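Local coordinates for protein orotidine-5-phosphate decarboxylase/orotate phosphoribosyltransferase, putative (Ompdcase-oprtase, putative) (Leishmania infantum, PDB 3QW3) that probably catalyses, through this decarboxylase part of a bifunctional UMP synthase, the conversion of orotidine 5'-phosphate to UMP and carbon dioxide, the last step of de novo UMP synthesis, at residues K12-C17 / Y44-K49; K25-A30 / E56-E61; Y95-F100 / M123-K128; L154-A159 / L184-A189. One frame throughout, in Å; residues are numbered along the deposited sequence.

Contact 1: K12-C17 / Y44-K49. With SO4 (sulfate ion), chain D.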
loop_
_atom_site.group_PDB
_atom_site.type_symbol
_atom_site.label_atom_id
_atom_site.label_comp_id
_atom_site.label_asym_id
_atom_site.label_seq_id
_atom_site.Cartn_x
_atom_site.Cartn_y
_atom_site.Cartn_z
ATOM N N LYS A 12 -12.287 -9.525 -26.292
ATOM C CA LYS A 12 -13.019 -10.123 -27.403
ATOM C C LYS A 12 -13.342 -11.587 -27.104
ATOM O O LYS A 12 -14.312 -12.133 -27.634
ATOM C CB LYS A 12 -12.201 -10.018 -28.687
ATOM C CG LYS A 12 -11.934 -8.590 -29.140
ATOM C CD LYS A 12 -10.887 -8.591 -30.244
ATOM C CE LYS A 12 -10.785 -7.246 -30.935
ATOM N NZ LYS A 12 -9.684 -7.284 -31.941
ATOM N N ARG A 13 -12.537 -12.205 -26.241
ATOM C CA ARG A 13 -12.676 -13.624 -25.910
ATOM C C ARG A 13 -13.079 -13.889 -24.459
ATOM O O ARG A 13 -13.742 -14.887 -24.175
ATOM C CB ARG A 13 -11.373 -14.361 -26.216
ATOM C CG ARG A 13 -11.054 -14.457 -27.709
ATOM C CD ARG A 13 -9.630 -14.943 -27.933
ATOM N N SER A 14 -12.668 -13.010 -23.545
ATOM C CA SER A 14 -12.786 -13.307 -22.113
ATOM C C SER A 14 -12.725 -12.066 -21.237
ATOM O O SER A 14 -12.051 -11.103 -21.584
ATOM C CB SER A 14 -11.651 -14.240 -21.688
ATOM O OG SER A 14 -11.758 -14.572 -20.317
ATOM N N LEU A 15 -13.409 -12.115 -20.094
ATOM C CA LEU A 15 -13.239 -11.102 -19.040
ATOM C C LEU A 15 -12.661 -11.712 -17.758
ATOM O O LEU A 15 -12.693 -11.085 -16.687
ATOM C CB LEU A 15 -14.563 -10.405 -18.728
ATOM C CG LEU A 15 -15.236 -9.626 -19.860
ATOM C CD1 LEU A 15 -16.514 -8.966 -19.357
ATOM C CD2 LEU A 15 -14.297 -8.581 -20.467
ATOM N N LEU A 16 -12.146 -12.931 -17.870
ATOM C CA LEU A 16 -11.632 -13.657 -16.708
ATOM C C LEU A 16 -10.199 -13.257 -16.364
ATOM O O LEU A 16 -9.304 -13.355 -17.195
ATOM C CB LEU A 16 -11.721 -15.168 -16.945
ATOM C CG LEU A 16 -11.225 -16.080 -15.823
ATOM C CD1 LEU A 16 -12.080 -15.916 -14.573
ATOM C CD2 LEU A 16 -11.221 -17.529 -16.297
ATOM N N CYS A 17 -10.001 -12.805 -15.127
ATOM C CA CYS A 17 -8.663 -12.536 -14.599
ATOM C C CYS A 17 -8.284 -13.675 -13.673
ATOM O O CYS A 17 -9.033 -13.999 -12.752
ATOM C CB CYS A 17 -8.651 -11.217 -13.836
ATOM S SG CYS A 17 -7.046 -10.779 -13.134
ATOM N N TYR A 44 -8.225 -19.071 -21.797
ATOM C CA TYR A 44 -9.444 -18.427 -21.322
ATOM C C TYR A 44 -9.204 -17.218 -20.417
ATOM O O TYR A 44 -10.146 -16.692 -19.828
ATOM C CB TYR A 44 -10.347 -19.460 -20.636
ATOM C CG TYR A 44 -10.714 -20.571 -21.586
ATOM C CD1 TYR A 44 -11.714 -20.385 -22.539
ATOM C CD2 TYR A 44 -10.031 -21.788 -21.566
ATOM C CE1 TYR A 44 -12.042 -21.391 -23.438
ATOM C CE2 TYR A 44 -10.355 -22.803 -22.461
ATOM C CZ TYR A 44 -11.360 -22.593 -23.391
ATOM O OH TYR A 44 -11.692 -23.587 -24.285
ATOM N N ALA A 45 -7.956 -16.763 -20.350
ATOM C CA ALA A 45 -7.583 -15.662 -19.450
ATOM C C ALA A 45 -7.472 -14.326 -20.180
ATOM O O ALA A 45 -6.799 -14.232 -21.210
ATOM C CB ALA A 45 -6.282 -15.984 -18.735
ATOM N N ALA A 46 -8.135 -13.307 -19.638
ATOM C CA ALA A 46 -7.984 -11.928 -20.109
ATOM C C ALA A 46 -6.789 -11.253 -19.443
ATOM O O ALA A 46 -6.202 -10.336 -19.999
ATOM C CB ALA A 46 -9.240 -11.131 -19.841
ATOM N N ALA A 47 -6.454 -11.709 -18.238
ATOM C CA ALA A 47 -5.335 -11.153 -17.474
ATOM C C ALA A 47 -4.885 -12.146 -16.421
ATOM O O ALA A 47 -5.630 -13.073 -16.078
ATOM C CB ALA A 47 -5.742 -9.833 -16.805
ATOM N N TYR A 48 -3.657 -11.961 -15.933
ATOM C CA TYR A 48 -3.189 -12.632 -14.717
ATOM C C TYR A 48 -2.905 -11.603 -13.633
ATOM O O TYR A 48 -2.479 -10.481 -13.929
ATOM C CB TYR A 48 -1.956 -13.497 -14.987
ATOM C CG TYR A 48 -2.315 -14.749 -15.751
ATOM C CD1 TYR A 48 -2.722 -15.899 -15.083
ATOM C CD2 TYR A 48 -2.293 -14.765 -17.146
ATOM C CE1 TYR A 48 -3.083 -17.047 -15.780
ATOM C CE2 TYR A 48 -2.648 -15.907 -17.851
ATOM C CZ TYR A 48 -3.043 -17.040 -17.163
ATOM O OH TYR A 48 -3.403 -18.174 -17.862
ATOM N N LYS A 49 -3.166 -11.993 -12.387
ATOM C CA LYS A 49 -2.969 -11.109 -11.236
ATOM C C LYS A 49 -2.084 -11.767 -10.161
ATOM O O LYS A 49 -2.585 -12.415 -9.232
ATOM C CB LYS A 49 -4.319 -10.665 -10.652
ATOM C CG LYS A 49 -4.192 -9.584 -9.563
ATOM C CD LYS A 49 -5.545 -9.060 -9.083
ATOM C CE LYS A 49 -6.301 -10.052 -8.183
ATOM N NZ LYS A 49 -5.668 -10.349 -6.878
HETATM S S SO4 D . -8.250 -11.001 -4.185
HETATM O O1 SO4 D . -8.099 -10.092 -3.052
HETATM O O2 SO4 D . -8.108 -10.248 -5.428
HETATM O O3 SO4 D . -7.227 -12.042 -4.119
HETATM O O4 SO4 D . -9.571 -11.621 -4.131
#

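Contact 2: K25-A30 / E56-E61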
loop_
_atom_site.group_PDB
_atom_site.type_symbol
_atom_site.label_atom_id
_atom_site.label_comp_id
_atom_site.label_asym_id
_atom_site.label_seq_id
_atom_site.Cartn_x
_atom_site.Cartn_y
_atom_site.Cartn_z
ATOM N N LYS A 25 5.402 -23.819 -0.610
ATOM C CA LYS A 25 6.201 -23.463 0.568
ATOM C C LYS A 25 7.620 -22.962 0.271
ATOM O O LYS A 25 8.313 -22.488 1.173
ATOM C CB LYS A 25 6.211 -24.623 1.576
ATOM C CG LYS A 25 5.228 -24.447 2.749
ATOM C CD LYS A 25 3.874 -23.868 2.310
ATOM C CE LYS A 25 3.191 -23.083 3.432
ATOM N NZ LYS A 25 4.012 -21.941 3.932
ATOM N N THR A 26 8.044 -23.063 -0.985
ATOM C CA THR A 26 9.309 -22.478 -1.430
ATOM C C THR A 26 9.073 -21.636 -2.679
ATOM O O THR A 26 8.081 -21.840 -3.390
ATOM C CB THR A 26 10.377 -23.549 -1.757
ATOM O OG1 THR A 26 9.920 -24.368 -2.841
ATOM C CG2 THR A 26 10.689 -24.416 -0.538
ATOM N N ALA A 27 9.986 -20.705 -2.949
ATOM C CA ALA A 27 9.928 -19.886 -4.160
ATOM C C ALA A 27 9.928 -20.734 -5.438
ATOM O O ALA A 27 9.117 -20.505 -6.339
ATOM C CB ALA A 27 11.069 -18.884 -4.185
ATOM N N ALA A 28 10.832 -21.712 -5.506
ATOM C CA ALA A 28 10.953 -22.584 -6.679
ATOM C C ALA A 28 9.662 -23.353 -6.953
ATOM O O ALA A 28 9.227 -23.450 -8.103
ATOM C CB ALA A 28 12.128 -23.545 -6.520
ATOM N N ALA A 29 9.052 -23.882 -5.895
ATOM C CA ALA A 29 7.774 -24.577 -6.011
ATOM C C ALA A 29 6.645 -23.623 -6.416
ATOM O O ALA A 29 5.766 -24.002 -7.199
ATOM C CB ALA A 29 7.432 -25.310 -4.720
ATOM N N ALA A 30 6.684 -22.390 -5.898
ATOM C CA ALA A 30 5.691 -21.362 -6.243
ATOM C C ALA A 30 5.697 -21.046 -7.734
ATOM O O ALA A 30 4.637 -20.928 -8.346
ATOM C CB ALA A 30 5.912 -20.084 -5.424
ATOM N N GLU A 56 6.736 -11.630 -2.072
ATOM C CA GLU A 56 7.579 -10.955 -1.084
ATOM C C GLU A 56 7.905 -11.886 0.090
ATOM O O GLU A 56 9.004 -11.825 0.650
ATOM C CB GLU A 56 6.907 -9.672 -0.571
ATOM C CG GLU A 56 7.766 -8.915 0.446
ATOM C CD GLU A 56 7.068 -7.720 1.067
ATOM O OE1 GLU A 56 7.266 -7.490 2.280
ATOM O OE2 GLU A 56 6.334 -7.006 0.349
ATOM N N PHE A 57 6.949 -12.748 0.437
ATOM C CA PHE A 57 7.079 -13.719 1.536
ATOM C C PHE A 57 8.347 -14.572 1.423
ATOM O O PHE A 57 8.983 -14.883 2.432
ATOM C CB PHE A 57 5.828 -14.616 1.587
ATOM C CG PHE A 57 5.832 -15.637 2.702
ATOM C CD1 PHE A 57 6.451 -16.875 2.534
ATOM C CD2 PHE A 57 5.178 -15.374 3.902
ATOM C CE1 PHE A 57 6.448 -17.827 3.560
ATOM C CE2 PHE A 57 5.161 -16.322 4.930
ATOM C CZ PHE A 57 5.799 -17.548 4.757
ATOM N N PHE A 58 8.717 -14.936 0.198
ATOM C CA PHE A 58 9.891 -15.784 -0.023
ATOM C C PHE A 58 11.227 -15.044 0.015
ATOM O O PHE A 58 12.280 -15.640 -0.222
ATOM C CB PHE A 58 9.739 -16.587 -1.316
ATOM C CG PHE A 58 8.596 -17.553 -1.279
ATOM C CD1 PHE A 58 8.620 -18.640 -0.406
ATOM C CD2 PHE A 58 7.492 -17.373 -2.098
ATOM C CE1 PHE A 58 7.557 -19.530 -0.352
ATOM C CE2 PHE A 58 6.426 -18.267 -2.056
ATOM C CZ PHE A 58 6.462 -19.345 -1.179
ATOM N N GLY A 59 11.176 -13.749 0.314
ATOM C CA GLY A 59 12.381 -12.953 0.521
ATOM C C GLY A 59 13.198 -12.728 -0.732
ATOM O O GLY A 59 12.659 -12.352 -1.775
ATOM N N ALA A 60 14.502 -12.972 -0.626
ATOM C CA ALA A 60 15.424 -12.771 -1.740
ATOM C C ALA A 60 14.924 -13.492 -2.985
ATOM O O ALA A 60 14.723 -12.869 -4.034
ATOM C CB ALA A 60 16.825 -13.244 -1.366
ATOM N N GLU A 61 14.670 -14.790 -2.847
ATOM C CA GLU A 61 14.220 -15.622 -3.960
ATOM C C GLU A 61 12.851 -15.204 -4.490
ATOM O O GLU A 61 12.507 -15.498 -5.634
ATOM C CB GLU A 61 14.182 -17.089 -3.540
ATOM C CG GLU A 61 15.551 -17.707 -3.317
ATOM C CD GLU A 61 15.505 -19.221 -3.338
ATOM O OE1 GLU A 61 14.778 -19.810 -2.508
ATOM O OE2 GLU A 61 16.201 -19.822 -4.186
HETATM O O HOH W 1 12.135 -20.409 -1.078
HETATM O O HOH W 2 13.163 -22.186 -3.595
#

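Contact 3: Y95-F100 / M123-K128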
loop_
_atom_site.group_PDB
_atom_site.type_symbol
_atom_site.label_atom_id
_atom_site.label_comp_id
_atom_site.label_asym_id
_atom_site.label_seq_id
_atom_site.Cartn_x
_atom_site.Cartn_y
_atom_site.Cartn_z
ATOM N N TYR A 95 8.289 2.505 -6.634
ATOM C CA TYR A 95 7.302 1.431 -6.760
ATOM C C TYR A 95 6.878 1.263 -8.225
ATOM O O TYR A 95 6.730 0.139 -8.704
ATOM C CB TYR A 95 6.052 1.724 -5.925
ATOM C CG TYR A 95 6.144 1.451 -4.429
ATOM C CD1 TYR A 95 5.639 2.372 -3.517
ATOM C CD2 TYR A 95 6.691 0.261 -3.930
ATOM C CE1 TYR A 95 5.681 2.134 -2.146
ATOM C CE2 TYR A 95 6.743 0.016 -2.544
ATOM C CZ TYR A 95 6.238 0.965 -1.669
ATOM O OH TYR A 95 6.266 0.749 -0.310
ATOM N N ALA A 96 6.680 2.385 -8.917
ATOM C CA ALA A 96 6.218 2.366 -10.312
ATOM C C ALA A 96 7.283 1.760 -11.211
ATOM O O ALA A 96 6.991 0.864 -12.005
ATOM C CB ALA A 96 5.835 3.775 -10.789
ATOM N N THR A 97 8.522 2.232 -11.070
ATOM C CA THR A 97 9.630 1.675 -11.844
ATOM C C THR A 97 9.792 0.178 -11.588
ATOM O O THR A 97 9.978 -0.603 -12.526
ATOM C CB THR A 97 10.947 2.434 -11.583
ATOM O OG1 THR A 97 10.765 3.804 -11.945
ATOM C CG2 THR A 97 12.082 1.849 -12.417
ATOM N N SER A 98 9.711 -0.219 -10.320
ATOM C CA SER A 98 9.806 -1.626 -9.963
ATOM C C SER A 98 8.744 -2.471 -10.679
ATOM O O SER A 98 9.068 -3.468 -11.321
ATOM C CB SER A 98 9.684 -1.802 -8.445
ATOM O OG SER A 98 9.614 -3.176 -8.116
ATOM N N ALA A 99 7.487 -2.054 -10.573
ATOM C CA ALA A 99 6.373 -2.823 -11.121
ATOM C C ALA A 99 6.349 -2.825 -12.647
ATOM O O ALA A 99 6.150 -3.871 -13.261
ATOM C CB ALA A 99 5.061 -2.296 -10.590
ATOM N N PHE A 100 6.567 -1.655 -13.237
ATOM C CA PHE A 100 6.335 -1.454 -14.664
ATOM C C PHE A 100 7.560 -1.730 -15.531
ATOM O O PHE A 100 7.420 -2.206 -16.660
ATOM C CB PHE A 100 5.834 -0.034 -14.937
ATOM C CG PHE A 100 4.483 0.281 -14.340
ATOM C CD1 PHE A 100 3.519 -0.716 -14.140
ATOM C CD2 PHE A 100 4.162 1.591 -14.021
ATOM C CE1 PHE A 100 2.265 -0.395 -13.601
ATOM C CE2 PHE A 100 2.913 1.924 -13.492
ATOM C CZ PHE A 100 1.963 0.922 -13.273
ATOM N N MET A 123 0.259 6.791 -12.699
ATOM C CA MET A 123 -0.589 7.144 -13.850
ATOM C C MET A 123 0.155 7.850 -14.985
ATOM O O MET A 123 -0.364 7.955 -16.100
ATOM C CB MET A 123 -1.787 7.978 -13.391
ATOM C CG MET A 123 -2.711 7.234 -12.431
ATOM S SD MET A 123 -3.962 8.270 -11.672
ATOM C CE MET A 123 -4.857 7.060 -10.705
ATOM N N ARG A 124 1.369 8.323 -14.708
ATOM C CA ARG A 124 2.166 9.031 -15.717
ATOM C C ARG A 124 2.703 8.110 -16.824
ATOM O O ARG A 124 3.222 8.589 -17.840
ATOM C CB ARG A 124 3.297 9.835 -15.059
ATOM C CG ARG A 124 4.301 9.007 -14.282
ATOM C CD ARG A 124 5.309 9.894 -13.546
ATOM N NE ARG A 124 6.207 10.602 -14.458
ATOM C CZ ARG A 124 7.324 10.089 -14.969
ATOM N NH1 ARG A 124 7.697 8.851 -14.670
ATOM N NH2 ARG A 124 8.071 10.821 -15.786
ATOM N N TYR A 125 2.585 6.796 -16.618
ATOM C CA TYR A 125 2.933 5.804 -17.632
ATOM C C TYR A 125 1.680 5.525 -18.466
ATOM O O TYR A 125 0.818 4.757 -18.037
ATOM C CB TYR A 125 3.369 4.487 -16.983
ATOM C CG TYR A 125 4.704 4.458 -16.260
ATOM C CD1 TYR A 125 4.884 5.116 -15.043
ATOM C CD2 TYR A 125 5.767 3.711 -16.768
ATOM C CE1 TYR A 125 6.101 5.065 -14.374
ATOM C CE2 TYR A 125 6.989 3.653 -16.106
ATOM C CZ TYR A 125 7.147 4.332 -14.908
ATOM O OH TYR A 125 8.357 4.271 -14.256
ATOM N N PRO A 126 1.572 6.129 -19.666
ATOM C CA PRO A 126 0.335 5.979 -20.447
ATOM C C PRO A 126 0.045 4.535 -20.873
ATOM O O PRO A 126 -1.123 4.168 -21.048
ATOM C CB PRO A 126 0.587 6.860 -21.684
ATOM C CG PRO A 126 1.725 7.753 -21.304
ATOM C CD PRO A 126 2.574 6.934 -20.386
ATOM N N ASP A 127 1.099 3.735 -21.021
ATOM C CA ASP A 127 0.994 2.338 -21.455
ATOM C C ASP A 127 0.666 1.365 -20.315
ATOM O O ASP A 127 0.435 0.173 -20.555
ATOM C CB ASP A 127 2.279 1.901 -22.175
ATOM C CG ASP A 127 3.540 2.103 -21.331
ATOM O OD1 ASP A 127 3.676 3.160 -20.671
ATOM O OD2 ASP A 127 4.409 1.203 -21.340
ATOM N N LYS A 128 0.651 1.881 -19.086
ATOM C CA LYS A 128 0.370 1.080 -17.893
ATOM C C LYS A 128 -0.926 1.529 -17.233
ATOM O O LYS A 128 -1.286 2.703 -17.290
ATOM C CB LYS A 128 1.529 1.184 -16.889
ATOM C CG LYS A 128 2.914 0.881 -17.466
ATOM C CD LYS A 128 3.093 -0.590 -17.832
ATOM C CE LYS A 128 4.439 -0.831 -18.497
ATOM N NZ LYS A 128 4.678 -2.286 -18.721
HETATM O O HOH W 3 8.854 5.938 -12.290
#

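Contact 4: L154-A159 / L184-A189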
loop_
_atom_site.group_PDB
_atom_site.type_symbol
_atom_site.label_atom_id
_atom_site.label_comp_id
_atom_site.label_asym_id
_atom_site.label_seq_id
_atom_site.Cartn_x
_atom_site.Cartn_y
_atom_site.Cartn_z
ATOM N N LEU A 154 -18.167 7.642 0.564
ATOM C CA LEU A 154 -16.769 7.930 0.224
ATOM C C LEU A 154 -16.339 7.198 -1.048
ATOM O O LEU A 154 -15.620 7.758 -1.879
ATOM C CB LEU A 154 -15.814 7.593 1.383
ATOM C CG LEU A 154 -14.311 7.781 1.094
ATOM C CD1 LEU A 154 -13.962 9.256 0.897
ATOM C CD2 LEU A 154 -13.417 7.165 2.168
ATOM N N TYR A 155 -16.786 5.954 -1.211
ATOM C CA TYR A 155 -16.385 5.189 -2.395
ATOM C C TYR A 155 -16.912 5.788 -3.698
ATOM O O TYR A 155 -16.254 5.707 -4.734
ATOM C CB TYR A 155 -16.706 3.691 -2.265
ATOM C CG TYR A 155 -18.171 3.299 -2.290
ATOM C CD1 TYR A 155 -18.846 3.000 -1.112
ATOM C CD2 TYR A 155 -18.863 3.174 -3.497
ATOM C CE1 TYR A 155 -20.179 2.610 -1.126
ATOM C CE2 TYR A 155 -20.198 2.789 -3.524
ATOM C CZ TYR A 155 -20.849 2.509 -2.331
ATOM O OH TYR A 155 -22.168 2.123 -2.333
ATOM N N GLU A 156 -18.083 6.419 -3.635
ATOM C CA GLU A 156 -18.620 7.144 -4.785
ATOM C C GLU A 156 -17.784 8.383 -5.098
ATOM O O GLU A 156 -17.574 8.715 -6.268
ATOM C CB GLU A 156 -20.083 7.527 -4.552
ATOM C CG GLU A 156 -21.039 6.343 -4.544
ATOM C CD GLU A 156 -22.480 6.767 -4.300
ATOM O OE1 GLU A 156 -23.259 6.810 -5.276
ATOM O OE2 GLU A 156 -22.824 7.069 -3.136
ATOM N N ALA A 157 -17.299 9.062 -4.055
ATOM C CA ALA A 157 -16.398 10.206 -4.240
ATOM C C ALA A 157 -15.073 9.802 -4.904
ATOM O O ALA A 157 -14.527 10.535 -5.732
ATOM C CB ALA A 157 -16.142 10.918 -2.911
ATOM N N VAL A 158 -14.564 8.629 -4.536
ATOM C CA VAL A 158 -13.358 8.080 -5.143
ATOM C C VAL A 158 -13.608 7.763 -6.624
ATOM O O VAL A 158 -12.799 8.112 -7.487
ATOM C CB VAL A 158 -12.868 6.828 -4.371
ATOM C CG1 VAL A 158 -11.753 6.109 -5.132
ATOM C CG2 VAL A 158 -12.400 7.226 -2.973
ATOM N N ALA A 159 -14.742 7.127 -6.902
ATOM C CA ALA A 159 -15.132 6.791 -8.276
ATOM C C ALA A 159 -15.225 8.025 -9.176
ATOM O O ALA A 159 -14.758 7.997 -10.317
ATOM C CB ALA A 159 -16.448 6.005 -8.284
ATOM N N LEU A 184 -21.751 -1.774 -6.545
ATOM C CA LEU A 184 -21.138 -1.886 -7.861
ATOM C C LEU A 184 -21.876 -1.002 -8.880
ATOM O O LEU A 184 -21.246 -0.322 -9.686
ATOM C CB LEU A 184 -21.139 -3.350 -8.314
ATOM C CG LEU A 184 -19.864 -4.015 -8.841
ATOM C CD1 LEU A 184 -20.176 -5.446 -9.273
ATOM C CD2 LEU A 184 -19.255 -3.244 -9.983
ATOM N N ALA A 185 -23.210 -1.003 -8.827
ATOM C CA ALA A 185 -24.017 -0.164 -9.715
ATOM C C ALA A 185 -23.833 1.328 -9.431
ATOM O O ALA A 185 -23.824 2.140 -10.357
ATOM C CB ALA A 185 -25.490 -0.546 -9.629
ATOM N N ARG A 186 -23.685 1.683 -8.154
ATOM C CA ARG A 186 -23.414 3.074 -7.777
ATOM C C ARG A 186 -22.096 3.541 -8.387
ATOM O O ARG A 186 -22.003 4.649 -8.915
ATOM C CB ARG A 186 -23.383 3.250 -6.256
ATOM C CG ARG A 186 -24.748 3.186 -5.591
ATOM C CD ARG A 186 -24.713 3.829 -4.216
ATOM N NE ARG A 186 -25.998 3.696 -3.535
ATOM C CZ ARG A 186 -26.322 2.701 -2.713
ATOM N NH1 ARG A 186 -25.453 1.733 -2.438
ATOM N NH2 ARG A 186 -27.523 2.679 -2.152
ATOM N N VAL A 187 -21.082 2.681 -8.330
ATOM C CA VAL A 187 -19.775 3.017 -8.885
ATOM C C VAL A 187 -19.853 3.188 -10.408
ATOM O O VAL A 187 -19.309 4.147 -10.961
ATOM C CB VAL A 187 -18.700 1.986 -8.464
ATOM C CG1 VAL A 187 -17.360 2.320 -9.086
ATOM C CG2 VAL A 187 -18.588 1.951 -6.947
ATOM N N ARG A 188 -20.554 2.276 -11.079
ATOM C CA ARG A 188 -20.741 2.391 -12.525
ATOM C C ARG A 188 -21.486 3.678 -12.928
ATOM O O ARG A 188 -21.222 4.248 -13.988
ATOM C CB ARG A 188 -21.435 1.140 -13.083
ATOM C CG ARG A 188 -21.582 1.106 -14.611
ATOM C CD ARG A 188 -20.270 1.403 -15.331
ATOM N NE ARG A 188 -19.372 0.253 -15.369
ATOM C CZ ARG A 188 -18.061 0.326 -15.579
ATOM N NH1 ARG A 188 -17.467 1.502 -15.749
ATOM N NH2 ARG A 188 -17.341 -0.785 -15.610
ATOM N N ALA A 189 -22.394 4.137 -12.072
ATOM C CA ALA A 189 -23.110 5.393 -12.305
ATOM C C ALA A 189 -22.183 6.608 -12.198
ATOM O O ALA A 189 -22.331 7.569 -12.956
ATOM C CB ALA A 189 -24.277 5.530 -11.349
HETATM O O HOH W 4 -23.901 6.548 -7.794
#

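Contact 1: K12-C17 / Y44-K49
The chain runs parallel at Cys17 and Ala47, a beta bridge with CA atoms 4.6 Å apart; the end-to-end directions of the touching parts differ by 27°. Leu16 O accepts from Ala46 N at 2.7 Å, in the carbonyl plane, and a second, weak bond comes from Ala47 N. Ser14 has OG anti to its backbone N (chi1 -178°), which places the hydroxyl between two partners. Ser14 OG donates to Tyr44 O at 2.7 Å, arriving 45° above the carbonyl plane, and accepts from Leu16 N at 3.0 Å, closing an ST turn. The methyl of Ala46 sits against Ser14 O (CB to O, 3.3 Å). Cys17 SG and Ala47 CB lie on one face of the sheet, and SG also touches Lys49 CB at 3.7 Å. Beyond that touch the Lys49 chain bends at chi3 and chi4, and NZ donates to O2 of a sulfate, probably from the crystallisation liquor, at 2.8 Å. NZ also forms a salt bridge with Asp82, consistent with the charged Lys/Asp network of OMP decarboxylase active sites. The two strands belong to a beta-alpha-beta unit of the TIM barrel, with helix 27-41 between them. With donor and acceptor roles both filled, the buried Ser14 hydroxyl links its loop to Tyr44 O, just before the parallel bridge, while the Lys49 ammonium, near a carboxylate and an anion, probably stays protonated.

Contact 2: K25-A30 / E56-E61
Phe58 carries the tight half of this contact, its ring laid against the start of helix 27-41. CG is anti to the carbonyl carbon (chi1 -64°), and the ring turns one face to the backbone: Thr26 C and Ala27 N both stand 3.5 Å above its plane, displaced toward the rim. Lys25 O meets the ring at its edge, close to the plane, 3.4 Å from Phe58 CE1. Next to the ring, Ala30 CB reaches Phe58 CE2 at 3.9 Å, and Ala27 CB packs on Phe58 CB. On the opposite face of the Phe58 ring lies Phe57 CD1, so the ring is layered between the helix start and its own chain neighbour.

The solvent side is looser and bridged by water. Glu61 touches Ala27 through its CB alone at close range (CB to CB, 3.7 Å); from there its chain runs extended along the helix start, and OE1 accepts from two waters. One of them accepts from Ala27 N at 2.9 Å, the other from Ala28 N. The carboxylate thus faces the N-terminal end of helix 27-41 indirectly, an orientation likely to favour its negative charge.

Thr26 is the N-cap of that helix, its OG1 accepting from Ala29 N at 3.2 Å. The facing segment makes a type I turn from Glu56 to Gly59; Gly59, with positive phi (69°), lies where the chain leaves the turn ahead of helix 60-72. Glu56 and Phe57 meet Arg85 and His102 of the second subunit. Such packing joins the start of helix 27-41 to the turn that leads into helix 60-72, in the outer layer of a TIM barrel.

Contact 3: Y95-F100 / M123-K128
An aromatic pair lies at the centre, where helix 89-102 meets the loop that leads into strand 129-135. Phe100 and Tyr125 form an edge-to-face (T-shaped) pair, with centroids 5.0 Å apart and planes inclined at 62°. Phe100 supplies the edge: its CD2 stands over the centre of the Tyr125 ring, 3.7 Å from Tyr125 CG. Apolar contact is extended by Ala96, one helical turn before Phe100, whose CB comes within 3.8 Å of Tyr125 CE1.

A CH-pi contact covers a face of the Phe100 ring. Lys128 CB is 3.6 Å from the ring centroid and just 8° off the normal, while the bend at chi2 (-69°) lays CG and CD across the ring toward the root of Phe100, the two side chains sliding past each other in opposite directions.

This is the outer layer of a TIM barrel: helix 89-102 follows strand 80-85, and Ile108 of strand 107-110 packs on Phe100. The loop itself is shaped by a type I turn from Tyr125 to Lys128, closed by a hydrogen bond from Lys128 N to Tyr125 O at 3.1 Å.

Polar contacts lie around the aromatic pair. Lys128 NZ gives a weak hydrogen bond to Phe100 O at 3.4 Å, and is also bonded to Ala105 O. A water bridges the two hydroxyls, 2.6 Å from Tyr125 OH and near the plane of its ring, and 2.9 Å from Thr97 OG1. Thr97 OG1 is bonded in addition to Asp93 O, and its side chain packs on Phe57 of the second subunit.

Contact 4: L154-A159 / L184-A189
Arg186, Tyr155 and Val187 bury the most surface where helices 154-163 and 181-190, neighbours in the outer layer of the TIM barrel, pack side by side. The axes of the two short segments approach to 9.0 Å and cross at -33°, and Glu156 and Val187 bring the backbones nearest.

Tyr155 has CG between its backbone N and carbonyl carbon, the crowded position (chi1 69°), and this turns its ring toward the neighbouring helix. Val187 meets it with one branch: CG2 lies 3.7 Å from Tyr155 CD2, while the other methyl, CG1, touches Ala159 CB at 3.9 Å. One valine thereby packs against two successive turns of helix 154-163. Beneath, Val187 also rests on Leu174, Val176 and Phe196 of the barrel strands; Tyr113 of the second subunit packs on Tyr155.

Arg186 runs extended from CG to NE, with its CB near the plane of the Tyr155 ring at the edge. At its end NH1 gives a weak hydrogen bond to Tyr155 OH at 3.3 Å, ring and guanidinium being inclined at 62°. Glu156 meets the aliphatic part of the arginine instead, OE1 coming to 3.5 Å from Arg186 CD, without forming a salt bridge. The glutamate is held in its own helix start by OE2, which accepts from Tyr153 N. A water completes the join, donating to Glu156 OE1 at 2.6 Å and to Arg186 O at 2.9 Å.

The four contacts share one TIM-barrel domain. Contact 1 lies in the parallel sheet; contact 4 joins two outer helices, contact 2 a helix start to the turn before helix 60-72, and contact 3 a helix to a loop. Contacts 1 and 2 alternate along the chain around helix 27-41, yet their centres are about 26 Å apart: contact 1 lies toward the N-terminal ends of the strands, contact 2 at the start of helix 27-41, beyond the C-terminal end of strand 16-20. Contacts 3 and 4 follow in series; contacts 2 and 4 lie on opposite sides of the chain's centre, about 37 Å apart between centres. Contacts 2, 3 and 4 touch the second subunit, so the interface of this two-chain assembly involves their segments.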